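Local coordinates for uncharacterized periplasmic protein (Bacteroides vulgatus ATCC 8482, PDB 3ELG) that is of unknown function but is a probably periplasmic protein with a fold like that of beta-lactamase inhibitor proteins and a putative PepSY-like domain, at residues Leu13-Ile21 with Leu55-Ile66. Residues are numbered along the deposited sequence; the frame is centred on the assembly and turned at random.
Sequences LPVAAREMI and LEFNSKGEWLEI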
ATOM      1  N   LEU A  13      -2.354  14.862  -7.220  1.00 16.94           N
ATOM      2  CA  LEU A  13      -2.883  13.683  -6.494  1.00 14.88           C
ATOM      3  C   LEU A  13      -4.250  14.040  -5.919  1.00 16.23           C
ATOM      4  O   LEU A  13      -4.462  15.182  -5.482  1.00 17.05           O
ATOM      5  CB  LEU A  13      -2.030  13.298  -5.292  1.00 18.49           C
ATOM      6  CG  LEU A  13      -0.750  12.519  -5.447  1.00 18.19           C
ATOM      7  CD1 LEU A  13       0.081  12.573  -4.118  1.00 16.80           C
ATOM      8  CD2 LEU A  13      -1.107  11.064  -5.866  1.00 16.79           C
ATOM      9  N   PRO A  14      -5.159  13.061  -5.815  1.00 14.58           N
ATOM     10  CA  PRO A  14      -6.410  13.315  -5.072  1.00 16.00           C
ATOM     11  C   PRO A  14      -6.115  13.777  -3.688  1.00 16.06           C
ATOM     12  O   PRO A  14      -5.111  13.392  -3.095  1.00 15.00           O
ATOM     13  CB  PRO A  14      -7.112  11.947  -5.043  1.00 15.95           C
ATOM     14  CG  PRO A  14      -6.460  11.195  -6.281  1.00 16.96           C
ATOM     15  CD  PRO A  14      -5.072  11.676  -6.324  1.00 16.83           C
ATOM     16  N   VAL A  15      -6.986  14.636  -3.199  1.00 16.71           N
ATOM     17  CA  VAL A  15      -6.796  15.203  -1.871  1.00 15.22           C
ATOM     18  C   VAL A  15      -6.599  14.112  -0.847  1.00 15.19           C
ATOM     19  O   VAL A  15      -5.779  14.235   0.084  1.00 14.81           O
ATOM     20  CB  VAL A  15      -7.951  16.110  -1.493  1.00 16.53           C
ATOM     21  CG1 VAL A  15      -7.896  16.402   0.015  1.00 20.70           C
ATOM     22  CG2 VAL A  15      -7.881  17.425  -2.360  1.00 16.38           C
ATOM     23  N   ALA A  16      -7.361  13.041  -0.981  1.00 14.74           N
ATOM     24  CA  ALA A  16      -7.319  11.979   0.049  1.00 15.15           C
ATOM     25  C   ALA A  16      -5.929  11.323   0.123  1.00 16.57           C
ATOM     26  O   ALA A  16      -5.487  10.898   1.200  1.00 15.15           O
ATOM     27  CB  ALA A  16      -8.401  10.952  -0.195  1.00 18.70           C
ATOM     28  N   ALA A  17      -5.263  11.252  -1.031  1.00 13.68           N
ATOM     29  CA  ALA A  17      -3.910  10.646  -1.112  1.00 12.31           C
ATOM     30  C   ALA A  17      -2.906  11.592  -0.472  1.00 12.41           C
ATOM     31  O   ALA A  17      -2.032  11.164   0.303  1.00 14.45           O
ATOM     32  CB  ALA A  17      -3.520  10.328  -2.581  1.00 12.12           C
ATOM     33  N   ARG A  18      -3.088  12.881  -0.729  1.00 16.04           N
ATOM     34  CA  ARG A  18      -2.183  13.898  -0.167  1.00 16.44           C
ATOM     35  C   ARG A  18      -2.298  13.873   1.344  1.00 15.98           C
ATOM     36  O   ARG A  18      -1.308  13.928   2.063  1.00 17.03           O
ATOM     37  CB  ARG A  18      -2.490  15.289  -0.720  1.00 17.93           C
ATOM     38  CG  ARG A  18      -1.700  15.676  -1.891  1.00 23.81           C
ATOM     39  CD  ARG A  18      -2.153  17.092  -2.325  1.00 20.19           C
ATOM     40  NE  ARG A  18      -3.259  16.946  -3.260  1.00 20.86           N
ATOM     41  CZ  ARG A  18      -4.041  17.942  -3.663  1.00 23.00           C
ATOM     42  NH1 ARG A  18      -3.891  19.155  -3.146  1.00 23.26           N
ATOM     43  NH2 ARG A  18      -4.966  17.711  -4.567  1.00 23.90           N
ATOM     44  N   GLU A  19      -3.531  13.753   1.828  0.50 13.88           N
ATOM     45  CA  GLU A  19      -3.774  13.756   3.279  0.50 14.88           C
ATOM     46  C   GLU A  19      -3.156  12.507   3.921  0.50 14.22           C
ATOM     47  O   GLU A  19      -2.521  12.572   4.998  0.50 15.05           O
ATOM     48  CB  GLU A  19      -5.271  13.840   3.589  0.50 15.42           C
ATOM     49  CG  GLU A  19      -5.925  15.180   3.229  0.50 22.39           C
ATOM     50  CD  GLU A  19      -5.506  16.380   4.100  0.50 24.80           C
ATOM     51  OE1 GLU A  19      -4.761  16.223   5.100  0.50 22.30           O
ATOM     52  OE2 GLU A  19      -5.950  17.500   3.768  0.50 24.57           O
HETATM   53  N   MSE A  20      -3.322  11.375   3.239  1.00 13.94           N
HETATM   54  CA  MSE A  20      -2.820  10.103   3.723  1.00 14.62           C
HETATM   55  C   MSE A  20      -1.301  10.184   3.886  1.00 12.07           C
HETATM   56  O   MSE A  20      -0.747   9.763   4.906  1.00 14.73           O
HETATM   57  CB  MSE A  20      -3.235   8.927   2.821  1.00 14.19           C
HETATM   58  CG  MSE A  20      -2.803   7.523   3.285  1.00 19.13           C
HETATM   59 SE   MSE A  20      -0.895   7.130   3.064  0.75 13.43          SE
HETATM   60  CE  MSE A  20      -1.116   5.371   2.271  1.00 18.17           C
ATOM     61  N   ILE A  21      -0.635  10.773   2.902  1.00 12.89           N
ATOM     62  CA  ILE A  21       0.826  10.866   2.885  1.00 13.71           C
ATOM     63  C   ILE A  21       1.282  11.814   3.977  1.00 15.41           C
ATOM     64  O   ILE A  21       2.282  11.575   4.676  1.00 14.98           O
ATOM     65  CB  ILE A  21       1.358  11.329   1.538  1.00 18.10           C
ATOM     66  CG1 ILE A  21       1.083  10.257   0.497  1.00 16.11           C
ATOM     67  CG2 ILE A  21       2.849  11.609   1.631  1.00 16.03           C
ATOM     68  CD1 ILE A  21       1.128  10.720  -0.947  1.00 13.46           C
ATOM     69  N   LEU A  55       3.829   3.936  -2.703  1.00 15.09           N
ATOM     70  CA  LEU A  55       2.387   3.864  -2.411  1.00 14.36           C
ATOM     71  C   LEU A  55       1.626   3.849  -3.703  1.00 16.08           C
ATOM     72  O   LEU A  55       2.024   4.463  -4.671  1.00 20.81           O
ATOM     73  CB  LEU A  55       1.998   5.093  -1.587  1.00 15.10           C
ATOM     74  CG  LEU A  55       2.834   5.393  -0.356  1.00 15.27           C
ATOM     75  CD1 LEU A  55       2.408   6.716   0.303  1.00 17.80           C
ATOM     76  CD2 LEU A  55       2.773   4.220   0.677  1.00 14.33           C
ATOM     77  N   GLU A  56       0.500   3.157  -3.700  0.50 13.22           N
ATOM     78  CA  GLU A  56      -0.379   3.201  -4.847  0.50 13.29           C
ATOM     79  C   GLU A  56      -1.744   3.563  -4.318  0.50 12.31           C
ATOM     80  O   GLU A  56      -2.130   3.135  -3.234  0.50 13.52           O
ATOM     81  CB  GLU A  56      -0.400   1.864  -5.569  0.50 14.53           C
ATOM     82  CG  GLU A  56      -0.962   1.951  -6.928  0.50 17.12           C
ATOM     83  CD  GLU A  56      -0.775   0.665  -7.661  0.50 30.51           C
ATOM     84  OE1 GLU A  56      -1.058  -0.388  -7.041  0.50 28.55           O
ATOM     85  OE2 GLU A  56      -0.346   0.704  -8.836  0.50 29.63           O
ATOM     86  N   PHE A  57      -2.449   4.384  -5.095  1.00 13.67           N
ATOM     87  CA  PHE A  57      -3.778   4.848  -4.752  1.00 12.43           C
ATOM     88  C   PHE A  57      -4.737   4.682  -5.927  1.00 13.25           C
ATOM     89  O   PHE A  57      -4.326   4.756  -7.110  1.00 14.51           O
ATOM     90  CB  PHE A  57      -3.797   6.325  -4.405  1.00 13.00           C
ATOM     91  CG  PHE A  57      -2.897   6.686  -3.256  1.00 13.29           C
ATOM     92  CD1 PHE A  57      -1.579   7.037  -3.478  1.00 14.44           C
ATOM     93  CD2 PHE A  57      -3.382   6.725  -1.955  1.00 15.20           C
ATOM     94  CE1 PHE A  57      -0.768   7.359  -2.421  1.00 14.53           C
ATOM     95  CE2 PHE A  57      -2.568   7.019  -0.880  1.00 12.46           C
ATOM     96  CZ  PHE A  57      -1.268   7.365  -1.097  1.00 13.61           C
ATOM     97  N   ASN A  58      -6.001   4.503  -5.592  1.00 14.33           N
ATOM     98  CA  ASN A  58      -7.041   4.467  -6.646  1.00 15.14           C
ATOM     99  C   ASN A  58      -7.440   5.838  -7.078  1.00 14.78           C
ATOM    100  O   ASN A  58      -6.855   6.830  -6.664  1.00 15.94           O
ATOM    101  CB  ASN A  58      -8.256   3.589  -6.260  1.00 15.79           C
ATOM    102  CG  ASN A  58      -9.112   4.188  -5.166  1.00 14.25           C
ATOM    103  OD1 ASN A  58      -8.990   5.368  -4.818  1.00 16.69           O
ATOM    104  ND2 ASN A  58     -10.056   3.370  -4.639  1.00 14.51           N
ATOM    105  N   SER A  59      -8.461   5.875  -7.927  1.00 15.52           N
ATOM    106  CA  SER A  59      -8.844   7.118  -8.593  1.00 17.66           C
ATOM    107  C   SER A  59      -9.347   8.160  -7.630  1.00 16.61           C
ATOM    108  O   SER A  59      -9.313   9.374  -7.933  1.00 19.37           O
ATOM    109  CB  SER A  59      -9.835   6.885  -9.740  1.00 18.90           C
ATOM    110  OG  SER A  59     -11.095   6.515  -9.229  1.00 18.87           O
ATOM    111  N   LYS A  60      -9.792   7.674  -6.468  1.00 17.53           N
ATOM    112  CA  LYS A  60     -10.338   8.484  -5.382  1.00 17.09           C
ATOM    113  C   LYS A  60      -9.328   8.807  -4.287  1.00 17.54           C
ATOM    114  O   LYS A  60      -9.650   9.479  -3.288  1.00 19.11           O
ATOM    115  CB  LYS A  60     -11.541   7.784  -4.773  1.00 21.78           C
ATOM    116  CG  LYS A  60     -12.640   7.629  -5.781  1.00 24.32           C
ATOM    117  CD  LYS A  60     -13.703   6.666  -5.320  1.00 35.71           C
ATOM    118  CE  LYS A  60     -14.327   7.125  -4.027  1.00 44.16           C
ATOM    119  NZ  LYS A  60     -15.654   6.457  -3.818  1.00 47.77           N
ATOM    120  N   GLY A  61      -8.100   8.359  -4.480  1.00 16.57           N
ATOM    121  CA  GLY A  61      -7.073   8.601  -3.476  1.00 16.88           C
ATOM    122  C   GLY A  61      -7.091   7.634  -2.293  1.00 15.82           C
ATOM    123  O   GLY A  61      -6.446   7.865  -1.267  1.00 17.71           O
ATOM    124  N   GLU A  62      -7.831   6.535  -2.429  1.00 13.97           N
ATOM    125  CA  GLU A  62      -7.778   5.457  -1.413  1.00 15.04           C
ATOM    126  C   GLU A  62      -6.631   4.498  -1.681  1.00 12.94           C
ATOM    127  O   GLU A  62      -6.375   4.090  -2.795  1.00 13.52           O
ATOM    128  CB  GLU A  62      -9.077   4.676  -1.368  1.00 12.32           C
ATOM    129  CG  GLU A  62     -10.261   5.578  -1.053  1.00 15.47           C
ATOM    130  CD  GLU A  62     -11.583   4.980  -1.414  1.00 29.62           C
ATOM    131  OE1 GLU A  62     -11.710   4.265  -2.430  1.00 18.15           O
ATOM    132  OE2 GLU A  62     -12.537   5.287  -0.680  1.00 34.26           O
ATOM    133  N   TRP A  63      -5.864   4.208  -0.657  1.00 13.85           N
ATOM    134  CA  TRP A  63      -4.682   3.385  -0.892  1.00 12.58           C
ATOM    135  C   TRP A  63      -5.017   1.963  -1.315  1.00 13.58           C
ATOM    136  O   TRP A  63      -6.017   1.371  -0.856  1.00 14.78           O
ATOM    137  CB  TRP A  63      -3.740   3.375   0.304  1.00 13.78           C
ATOM    138  CG  TRP A  63      -4.262   2.711   1.473  1.00 18.11           C
ATOM    139  CD1 TRP A  63      -4.980   3.268   2.489  1.00 19.71           C
ATOM    140  CD2 TRP A  63      -4.077   1.323   1.824  1.00 18.76           C
ATOM    141  NE1 TRP A  63      -5.261   2.315   3.445  1.00 20.17           N
ATOM    142  CE2 TRP A  63      -4.737   1.114   3.055  1.00 20.41           C
ATOM    143  CE3 TRP A  63      -3.429   0.246   1.209  1.00 15.66           C
ATOM    144  CZ2 TRP A  63      -4.736  -0.125   3.682  1.00 18.17           C
ATOM    145  CZ3 TRP A  63      -3.417  -0.948   1.809  1.00 17.04           C
ATOM    146  CH2 TRP A  63      -4.115  -1.153   3.020  1.00 15.62           C
ATOM    147  N   LEU A  64      -4.151   1.472  -2.219  1.00 13.74           N
ATOM    148  CA  LEU A  64      -4.192   0.110  -2.729  1.00 14.78           C
ATOM    149  C   LEU A  64      -2.985  -0.720  -2.295  1.00 14.48           C
ATOM    150  O   LEU A  64      -3.079  -1.924  -2.084  1.00 14.88           O
ATOM    151  CB  LEU A  64      -4.269   0.098  -4.263  1.00 13.97           C
ATOM    152  CG  LEU A  64      -5.434   0.844  -4.896  1.00 13.20           C
ATOM    153  CD1 LEU A  64      -5.334   0.822  -6.413  1.00 15.32           C
ATOM    154  CD2 LEU A  64      -6.679   0.245  -4.358  1.00 14.26           C
ATOM    155  N   GLU A  65      -1.823  -0.083  -2.236  0.50 14.13           N
ATOM    156  CA  GLU A  65      -0.618  -0.767  -1.849  0.50 15.93           C
ATOM    157  C   GLU A  65       0.246   0.194  -1.093  0.50 16.38           C
ATOM    158  O   GLU A  65       0.359   1.374  -1.436  0.50 14.45           O
ATOM    159  CB  GLU A  65       0.124  -1.313  -3.056  0.50 18.82           C
ATOM    160  CG  GLU A  65       1.374  -2.053  -2.678  0.50 19.38           C
ATOM    161  CD  GLU A  65       2.140  -2.486  -3.874  0.50 27.78           C
ATOM    162  OE1 GLU A  65       1.699  -3.459  -4.527  0.50 32.04           O
ATOM    163  OE2 GLU A  65       3.173  -1.847  -4.167  0.50 23.19           O
ATOM    164  N   ILE A  66       0.817  -0.335  -0.022  1.00 15.15           N
ATOM    165  CA  ILE A  66       1.764   0.402   0.812  1.00 12.36           C
ATOM    166  C   ILE A  66       3.013  -0.445   0.935  1.00 15.04           C
ATOM    167  O   ILE A  66       3.001  -1.490   1.601  1.00 17.71           O
ATOM    168  CB  ILE A  66       1.193   0.718   2.200  1.00 14.40           C
ATOM    169  CG1 ILE A  66      -0.059   1.570   2.095  1.00 14.07           C
ATOM    170  CG2 ILE A  66       2.226   1.423   3.102  1.00 16.01           C
ATOM    171  CD1 ILE A  66      -0.876   1.617   3.361  1.00 14.86           C
TER
HETATM  172  O   HOH W   1      -9.683  12.722  -2.618  1.00 25.45           O
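Asn58 OD1 takes Lys60 N and Glu62 N, both at 2.9 Å, from opposite faces of its amide plane and so ties down the turn of 58-61, against which Pro14 packs; the first bond makes an Asx turn. Asn58 ND2 meets the anti lone pair of Glu62 OE1 almost straight (172°). Gly61, with positive phi, brings its bare CA up against the helix start, with Pro14 CB 3.7 Å from Gly61 CA. Beside it Ala16 CB packs 3.6 Å from Lys60 O, and a water bound by Ala16 N makes a weak bond to Lys60 O. Deeper in, Ala17 CB sits over the centre of the Phe57 ring, 3.6 Å from its centroid, a CH-pi contact. Met20 is a selenomethionine; with CG anti to the backbone N (chi1 -177°) and the chain bent beyond, SE lies at the edge of the Phe57 ring, a Met-aromatic contact, and CE ends among Phe57 CE2, Trp63 CB (3.8 Å) and Ile66 CD1. Ile21 CG1 closes the row against Leu55 CD1 at 3.8 Å. Helix 15-24 thus covers a beta-hairpin of the antiparallel sheet, strands 54-57 and 63-67, in the helix-on-sheet packing of a BLIP-like fold.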